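Local coordinates for putative transcriptional regulator (Streptomyces coelicolor, PDB 2HXI), which probably binds DNA as a dimeric transcriptional regulator of the TetR family, at residues L109-W123 with V162-G174. Numbering follows the deposited sequence.
Sequences LRESFGQQPQLAAVW and VILISSLITAEGG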
ATOM      1  N   LEU B 109       1.895 -13.751   5.774  1.00 14.79           N
ATOM      2  CA  LEU B 109       1.839 -13.180   4.453  1.00 16.41           C
ATOM      3  C   LEU B 109       2.941 -12.149   4.284  1.00 15.57           C
ATOM      4  O   LEU B 109       3.563 -12.090   3.208  1.00 17.50           O
ATOM      5  CB  LEU B 109       0.475 -12.491   4.213  1.00 13.37           C
ATOM      6  CG  LEU B 109      -0.758 -13.414   4.097  1.00 17.72           C
ATOM      7  CD1 LEU B 109      -2.037 -12.546   4.127  1.00 16.32           C
ATOM      8  CD2 LEU B 109      -0.692 -14.251   2.765  1.00 17.80           C
ATOM      9  N   ARG B 110       3.166 -11.299   5.309  1.00 15.75           N
ATOM     10  CA  ARG B 110       4.177 -10.280   5.193  1.00 16.46           C
ATOM     11  C   ARG B 110       5.561 -10.971   5.016  1.00 18.85           C
ATOM     12  O   ARG B 110       6.414 -10.523   4.215  1.00 19.58           O
ATOM     13  CB  ARG B 110       4.158  -9.385   6.428  1.00 16.91           C
ATOM     14  CG  ARG B 110       5.202  -8.289   6.306  1.00 18.99           C
ATOM     15  CD  ARG B 110       5.196  -7.335   7.486  1.00 20.71           C
ATOM     16  NE  ARG B 110       6.349  -6.455   7.391  1.00 22.07           N
ATOM     17  CZ  ARG B 110       7.487  -6.666   8.018  1.00 26.02           C
ATOM     18  NH1 ARG B 110       7.607  -7.731   8.808  1.00 27.39           N
ATOM     19  NH2 ARG B 110       8.488  -5.805   7.834  1.00 26.49           N
ATOM     20  N   GLU B 111       5.797 -12.032   5.800  1.00 19.12           N
ATOM     21  CA  GLU B 111       7.098 -12.701   5.738  1.00 21.70           C
ATOM     22  C   GLU B 111       7.297 -13.345   4.378  1.00 20.03           C
ATOM     23  O   GLU B 111       8.327 -13.148   3.736  1.00 20.53           O
ATOM     24  CB  GLU B 111       7.263 -13.620   6.966  1.00 22.37           C
ATOM     25  CG  GLU B 111       7.602 -15.075   6.829  1.00 31.10           C
ATOM     26  CD  GLU B 111       7.451 -15.764   8.250  1.00 32.02           C
ATOM     27  OE1 GLU B 111       6.376 -16.412   8.564  1.00 35.15           O
ATOM     28  OE2 GLU B 111       8.419 -15.568   9.048  1.00 42.10           O
ATOM     29  N   SER B 112       6.280 -14.058   3.896  1.00 18.68           N
ATOM     30  CA  SER B 112       6.377 -14.709   2.589  1.00 19.59           C
ATOM     31  C   SER B 112       6.638 -13.745   1.442  1.00 20.83           C
ATOM     32  O   SER B 112       7.370 -14.071   0.481  1.00 22.11           O
ATOM     33  CB  SER B 112       5.132 -15.554   2.335  1.00 19.38           C
ATOM     34  OG  SER B 112       5.173 -16.685   3.204  1.00 22.20           O
ATOM     35  N   PHE B 113       6.002 -12.581   1.471  1.00 19.36           N
ATOM     36  CA  PHE B 113       6.248 -11.593   0.424  1.00 19.67           C
ATOM     37  C   PHE B 113       7.563 -10.791   0.598  1.00 20.96           C
ATOM     38  O   PHE B 113       7.975 -10.080  -0.316  1.00 21.93           O
ATOM     39  CB  PHE B 113       5.031 -10.684   0.259  1.00 19.75           C
ATOM     40  CG  PHE B 113       3.935 -11.326  -0.532  1.00 19.66           C
ATOM     41  CD1 PHE B 113       4.075 -11.503  -1.917  1.00 21.84           C
ATOM     42  CD2 PHE B 113       2.777 -11.785   0.072  1.00 16.78           C
ATOM     43  CE1 PHE B 113       3.058 -12.120  -2.690  1.00 20.57           C
ATOM     44  CE2 PHE B 113       1.740 -12.389  -0.678  1.00 18.11           C
ATOM     45  CZ  PHE B 113       1.880 -12.577  -2.077  1.00 20.70           C
ATOM     46  N   GLY B 114       8.194 -10.941   1.761  1.00 22.21           N
ATOM     47  CA  GLY B 114       9.380 -10.139   2.140  1.00 23.84           C
ATOM     48  C   GLY B 114      10.451 -10.135   1.056  1.00 24.50           C
ATOM     49  O   GLY B 114      11.007  -9.090   0.741  1.00 25.22           O
ATOM     50  N   GLN B 115      10.750 -11.292   0.485  1.00 25.68           N
ATOM     51  CA  GLN B 115      11.783 -11.338  -0.554  1.00 27.54           C
ATOM     52  C   GLN B 115      11.179 -11.425  -1.958  1.00 26.34           C
ATOM     53  O   GLN B 115      11.908 -11.694  -2.914  1.00 26.79           O
ATOM     54  CB  GLN B 115      12.746 -12.511  -0.333  1.00 29.36           C
ATOM     55  CG  GLN B 115      13.595 -12.448   0.949  1.00 35.62           C
ATOM     56  CD  GLN B 115      14.648 -11.379   0.853  1.00 42.43           C
ATOM     57  OE1 GLN B 115      14.535 -10.342   1.510  1.00 46.22           O
ATOM     58  NE2 GLN B 115      15.662 -11.593  -0.001  1.00 44.18           N
ATOM     59  N   GLN B 116       9.875 -11.131  -2.086  1.00 23.14           N
ATOM     60  CA  GLN B 116       9.172 -11.235  -3.359  1.00 22.19           C
ATOM     61  C   GLN B 116       8.415  -9.932  -3.666  1.00 20.61           C
ATOM     62  O   GLN B 116       7.189  -9.947  -3.899  1.00 21.32           O
ATOM     63  CB  GLN B 116       8.219 -12.453  -3.394  1.00 21.15           C
ATOM     64  CG  GLN B 116       8.898 -13.806  -3.329  1.00 22.01           C
ATOM     65  CD  GLN B 116       9.370 -14.247  -4.706  1.00 23.00           C
ATOM     66  OE1 GLN B 116       9.519 -13.415  -5.602  1.00 22.65           O
ATOM     67  NE2 GLN B 116       9.551 -15.571  -4.884  1.00 19.95           N
ATOM     68  N   PRO B 117       9.142  -8.804  -3.730  1.00 22.80           N
ATOM     69  CA  PRO B 117       8.529  -7.487  -3.952  1.00 23.70           C
ATOM     70  C   PRO B 117       7.688  -7.382  -5.228  1.00 24.34           C
ATOM     71  O   PRO B 117       6.588  -6.820  -5.184  1.00 25.36           O
ATOM     72  CB  PRO B 117       9.734  -6.535  -4.007  1.00 25.08           C
ATOM     73  CG  PRO B 117      10.880  -7.371  -4.228  1.00 24.41           C
ATOM     74  CD  PRO B 117      10.609  -8.662  -3.542  1.00 22.13           C
ATOM     75  N   GLN B 118       8.177  -7.925  -6.336  1.00 24.57           N
ATOM     76  CA  GLN B 118       7.422  -7.899  -7.584  1.00 25.46           C
ATOM     77  C   GLN B 118       6.035  -8.605  -7.456  1.00 25.30           C
ATOM     78  O   GLN B 118       4.975  -8.031  -7.785  1.00 27.82           O
ATOM     79  CB  GLN B 118       8.222  -8.488  -8.729  1.00 25.96           C
ATOM     80  CG  GLN B 118       7.454  -8.380 -10.012  1.00 30.39           C
ATOM     81  CD  GLN B 118       8.279  -8.709 -11.264  1.00 34.28           C
ATOM     82  OE1 GLN B 118       9.510  -8.842 -11.212  1.00 35.61           O
ATOM     83  NE2 GLN B 118       7.583  -8.842 -12.399  1.00 36.93           N
ATOM     84  N   LEU B 119       6.058  -9.809  -6.888  1.00 24.09           N
ATOM     85  CA  LEU B 119       4.828 -10.584  -6.700  1.00 23.59           C
ATOM     86  C   LEU B 119       3.924  -9.880  -5.684  1.00 22.46           C
ATOM     87  O   LEU B 119       2.707  -9.923  -5.803  1.00 23.31           O
ATOM     88  CB  LEU B 119       5.195 -12.015  -6.262  1.00 21.73           C
ATOM     89  CG  LEU B 119       5.851 -12.906  -7.352  1.00 19.97           C
ATOM     90  CD1 LEU B 119       6.192 -14.267  -6.827  1.00 20.84           C
ATOM     91  CD2 LEU B 119       4.943 -13.033  -8.632  1.00 21.70           C
ATOM     92  N   ALA B 120       4.515  -9.188  -4.725  1.00 23.36           N
ATOM     93  CA  ALA B 120       3.740  -8.484  -3.676  1.00 24.14           C
ATOM     94  C   ALA B 120       2.853  -7.445  -4.356  1.00 24.92           C
ATOM     95  O   ALA B 120       1.683  -7.308  -4.003  1.00 26.57           O
ATOM     96  CB  ALA B 120       4.635  -7.827  -2.690  1.00 24.92           C
ATOM     97  N   ALA B 121       3.430  -6.752  -5.329  1.00 26.61           N
ATOM     98  CA  ALA B 121       2.721  -5.737  -6.131  1.00 26.62           C
ATOM     99  C   ALA B 121       1.554  -6.321  -6.956  1.00 27.68           C
ATOM    100  O   ALA B 121       0.459  -5.735  -7.056  1.00 27.53           O
ATOM    101  CB  ALA B 121       3.735  -5.038  -7.049  1.00 26.90           C
ATOM    102  N   VAL B 122       1.815  -7.446  -7.604  1.00 27.78           N
ATOM    103  CA  VAL B 122       0.840  -8.091  -8.429  1.00 28.20           C
ATOM    104  C   VAL B 122      -0.303  -8.524  -7.537  1.00 28.66           C
ATOM    105  O   VAL B 122      -1.480  -8.330  -7.897  1.00 29.56           O
ATOM    106  CB  VAL B 122       1.396  -9.320  -9.207  1.00 29.43           C
ATOM    107  CG1 VAL B 122       0.229 -10.074  -9.927  1.00 28.15           C
ATOM    108  CG2 VAL B 122       2.467  -8.889 -10.248  1.00 28.71           C
ATOM    109  N   TRP B 123       0.013  -9.131  -6.393  1.00 27.28           N
ATOM    110  CA  TRP B 123      -1.061  -9.651  -5.532  1.00 26.31           C
ATOM    111  C   TRP B 123      -1.888  -8.508  -4.968  1.00 27.04           C
ATOM    112  O   TRP B 123      -3.127  -8.571  -4.922  1.00 26.46           O
ATOM    113  CB  TRP B 123      -0.489 -10.490  -4.379  1.00 25.54           C
ATOM    114  CG  TRP B 123      -1.513 -10.893  -3.331  1.00 23.10           C
ATOM    115  CD1 TRP B 123      -2.644 -11.653  -3.517  1.00 22.85           C
ATOM    116  CD2 TRP B 123      -1.495 -10.532  -1.945  1.00 21.44           C
ATOM    117  NE1 TRP B 123      -3.332 -11.766  -2.326  1.00 24.36           N
ATOM    118  CE2 TRP B 123      -2.652 -11.093  -1.345  1.00 20.13           C
ATOM    119  CE3 TRP B 123      -0.609  -9.774  -1.151  1.00 22.62           C
ATOM    120  CZ2 TRP B 123      -2.933 -10.948  -0.004  1.00 23.16           C
ATOM    121  CZ3 TRP B 123      -0.885  -9.640   0.199  1.00 23.45           C
ATOM    122  CH2 TRP B 123      -2.040 -10.213   0.757  1.00 24.26           C
ATOM    123  N   VAL B 162      -8.240  -7.422   4.236  1.00 16.28           N
ATOM    124  CA  VAL B 162      -7.243  -7.839   3.216  1.00 19.91           C
ATOM    125  C   VAL B 162      -6.742  -6.691   2.392  1.00 19.23           C
ATOM    126  O   VAL B 162      -5.582  -6.671   2.079  1.00 20.49           O
ATOM    127  CB  VAL B 162      -7.771  -8.998   2.340  1.00 20.27           C
ATOM    128  CG1 VAL B 162      -6.813  -9.348   1.186  1.00 22.85           C
ATOM    129  CG2 VAL B 162      -7.996 -10.220   3.277  1.00 22.32           C
ATOM    130  N   ILE B 163      -7.604  -5.740   2.052  1.00 18.31           N
ATOM    131  CA  ILE B 163      -7.093  -4.474   1.472  1.00 17.70           C
ATOM    132  C   ILE B 163      -6.015  -3.849   2.402  1.00 17.52           C
ATOM    133  O   ILE B 163      -4.975  -3.420   1.950  1.00 17.70           O
ATOM    134  CB  ILE B 163      -8.195  -3.481   1.267  1.00 17.94           C
ATOM    135  CG1 ILE B 163      -8.997  -3.864  -0.008  1.00 19.85           C
ATOM    136  CG2 ILE B 163      -7.602  -2.059   1.092  1.00 17.38           C
ATOM    137  CD1 ILE B 163     -10.313  -3.152  -0.236  1.00 19.98           C
ATOM    138  N   LEU B 164      -6.302  -3.771   3.691  1.00 17.25           N
ATOM    139  CA  LEU B 164      -5.290  -3.192   4.616  1.00 15.46           C
ATOM    140  C   LEU B 164      -3.954  -3.968   4.557  1.00 15.95           C
ATOM    141  O   LEU B 164      -2.895  -3.366   4.334  1.00 15.99           O
ATOM    142  CB  LEU B 164      -5.849  -3.188   6.027  1.00 15.36           C
ATOM    143  CG  LEU B 164      -4.946  -2.669   7.111  1.00 15.54           C
ATOM    144  CD1 LEU B 164      -4.318  -1.276   6.905  1.00 17.22           C
ATOM    145  CD2 LEU B 164      -5.584  -2.714   8.469  1.00 18.20           C
ATOM    146  N   ILE B 165      -4.019  -5.259   4.784  1.00 15.91           N
ATOM    147  CA  ILE B 165      -2.805  -6.121   4.864  1.00 15.32           C
ATOM    148  C   ILE B 165      -1.999  -6.049   3.558  1.00 15.40           C
ATOM    149  O   ILE B 165      -0.766  -5.810   3.548  1.00 15.70           O
ATOM    150  CB  ILE B 165      -3.180  -7.586   5.157  1.00 15.64           C
ATOM    151  CG1 ILE B 165      -3.727  -7.686   6.573  1.00 15.39           C
ATOM    152  CG2 ILE B 165      -1.925  -8.499   5.044  1.00 16.00           C
ATOM    153  CD1 ILE B 165      -4.418  -9.008   6.898  1.00 15.17           C
ATOM    154  N   SER B 166      -2.695  -6.288   2.460  1.00 17.14           N
ATOM    155  CA  SER B 166      -2.079  -6.196   1.125  1.00 17.56           C
ATOM    156  C   SER B 166      -1.497  -4.847   0.793  1.00 17.50           C
ATOM    157  O   SER B 166      -0.375  -4.750   0.271  1.00 17.45           O
ATOM    158  CB  SER B 166      -3.058  -6.725   0.068  1.00 18.21           C
ATOM    159  OG  SER B 166      -4.127  -5.820  -0.170  1.00 18.53           O
ATOM    160  N   SER B 167      -2.206  -3.787   1.149  1.00 17.28           N
ATOM    161  CA  SER B 167      -1.743  -2.428   0.857  1.00 18.90           C
ATOM    162  C   SER B 167      -0.461  -2.178   1.597  1.00 17.32           C
ATOM    163  O   SER B 167       0.456  -1.605   1.012  1.00 19.02           O
ATOM    164  CB  SER B 167      -2.739  -1.375   1.291  1.00 17.94           C
ATOM    165  OG  SER B 167      -3.869  -1.389   0.375  1.00 22.08           O
ATOM    166  N   LEU B 168      -0.391  -2.601   2.865  1.00 15.89           N
ATOM    167  CA  LEU B 168       0.807  -2.367   3.683  1.00 16.39           C
ATOM    168  C   LEU B 168       1.993  -3.173   3.140  1.00 18.65           C
ATOM    169  O   LEU B 168       3.152  -2.673   3.083  1.00 18.97           O
ATOM    170  CB  LEU B 168       0.553  -2.757   5.128  1.00 16.12           C
ATOM    171  CG  LEU B 168      -0.402  -1.823   5.904  1.00 15.47           C
ATOM    172  CD1 LEU B 168      -0.851  -2.446   7.225  1.00 17.55           C
ATOM    173  CD2 LEU B 168       0.219  -0.362   6.050  1.00 14.41           C
ATOM    174  N   ILE B 169       1.699  -4.395   2.704  1.00 19.13           N
ATOM    175  CA  ILE B 169       2.751  -5.294   2.165  1.00 20.63           C
ATOM    176  C   ILE B 169       3.268  -4.750   0.831  1.00 21.13           C
ATOM    177  O   ILE B 169       4.485  -4.679   0.648  1.00 23.80           O
ATOM    178  CB  ILE B 169       2.254  -6.771   2.064  1.00 20.19           C
ATOM    179  CG1 ILE B 169       2.076  -7.368   3.472  1.00 20.02           C
ATOM    180  CG2 ILE B 169       3.316  -7.619   1.259  1.00 21.32           C
ATOM    181  CD1 ILE B 169       1.336  -8.784   3.518  1.00 20.18           C
ATOM    182  N   THR B 170       2.390  -4.332  -0.081  1.00 22.10           N
ATOM    183  CA  THR B 170       2.866  -3.788  -1.348  1.00 26.00           C
ATOM    184  C   THR B 170       3.694  -2.499  -1.158  1.00 26.38           C
ATOM    185  O   THR B 170       4.748  -2.320  -1.793  1.00 26.75           O
ATOM    186  CB  THR B 170       1.766  -3.650  -2.400  1.00 27.19           C
ATOM    187  OG1 THR B 170       0.832  -2.666  -2.025  1.00 29.87           O
ATOM    188  CG2 THR B 170       0.973  -4.905  -2.534  1.00 30.68           C
ATOM    189  N   ALA B 171       3.244  -1.621  -0.254  1.00 24.56           N
ATOM    190  CA  ALA B 171       3.957  -0.377  -0.026  1.00 25.94           C
ATOM    191  C   ALA B 171       5.340  -0.584   0.545  1.00 28.05           C
ATOM    192  O   ALA B 171       6.274   0.137   0.174  1.00 27.06           O
ATOM    193  CB  ALA B 171       3.132   0.571   0.874  1.00 25.63           C
ATOM    194  N   GLU B 172       5.492  -1.550   1.435  1.00 30.36           N
ATOM    195  CA  GLU B 172       6.757  -1.754   2.106  1.00 33.94           C
ATOM    196  C   GLU B 172       7.863  -2.232   1.146  1.00 36.41           C
ATOM    197  O   GLU B 172       9.056  -1.892   1.335  1.00 35.83           O
ATOM    198  CB  GLU B 172       6.581  -2.700   3.291  1.00 33.40           C
ATOM    199  CG  GLU B 172       7.866  -3.022   4.022  1.00 36.45           C
ATOM    200  CD  GLU B 172       7.627  -3.925   5.194  1.00 36.62           C
ATOM    201  OE1 GLU B 172       6.449  -4.243   5.451  1.00 39.27           O
ATOM    202  OE2 GLU B 172       8.604  -4.277   5.888  1.00 38.42           O
ATOM    203  N   GLY B 173       7.490  -2.994   0.124  1.00 38.14           N
ATOM    204  CA  GLY B 173       8.493  -3.608  -0.727  1.00 42.33           C
ATOM    205  C   GLY B 173       8.912  -2.866  -1.989  1.00 44.36           C
ATOM    206  O   GLY B 173       9.967  -3.194  -2.580  1.00 45.42           O
ATOM    207  N   GLY B 174       8.095  -1.903  -2.434  1.00 46.10           N
ATOM    208  CA  GLY B 174       8.393  -1.136  -3.655  1.00 47.50           C
ATOM    209  C   GLY B 174       8.173  -1.936  -4.942  1.00 48.58           C
ATOM    210  O   GLY B 174       7.231  -2.733  -5.054  1.00 48.90           O
TER
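In the all-helical C-terminal domain of this TetR-family regulator, Ile-169 of helix 154-173 enters as a knob into a hole formed by Leu-109, Arg-110, Phe-113 and Ala-120, at the bend where helix 98-113 turns into helix 117-126. Its two branches part there: Ile-169 CD1 lies 3.6 Å from Arg-110 N, while Ile-169 CG2, anti to the backbone N, meets Phe-113 CB at 3.7 Å and also faces the Ala-120 methyl. Trp-123 is sandwiched, with Phe-113 CE2 over one face and Ser-166 CB over the other, the latter a CH-pi contact 3.9 Å from the six-membered ring centroid; Ile-169 CD1 comes to the indole edge. Ser-166 OG turns back to Val-162 O at 2.8 Å. Segment 117-123 runs roughly antiparallel to 162-173, at 145°, their axes 8.5 Å apart, and Pro-117 CB packs 3.6 Å from Gly-173 O. The other face of helix 154-173 meets the second subunit, with Leu-164 against its Leu-164. Beside helix 219-237, whose Phe-223 and Arg-219 touch the pair, extended Arg-110 and Glu-172 form a nearly coplanar salt bridge: Arg-110 NE reaches the syn lone pair of Glu-172 OE1 at 2.9 Å, nearly straight at 167°, and NH2 pairs with Glu-172 OE2, at a doubtfully short separation. A methionine here would probably leave the Glu-172 carboxylate without this partner and less firmly held in rotation.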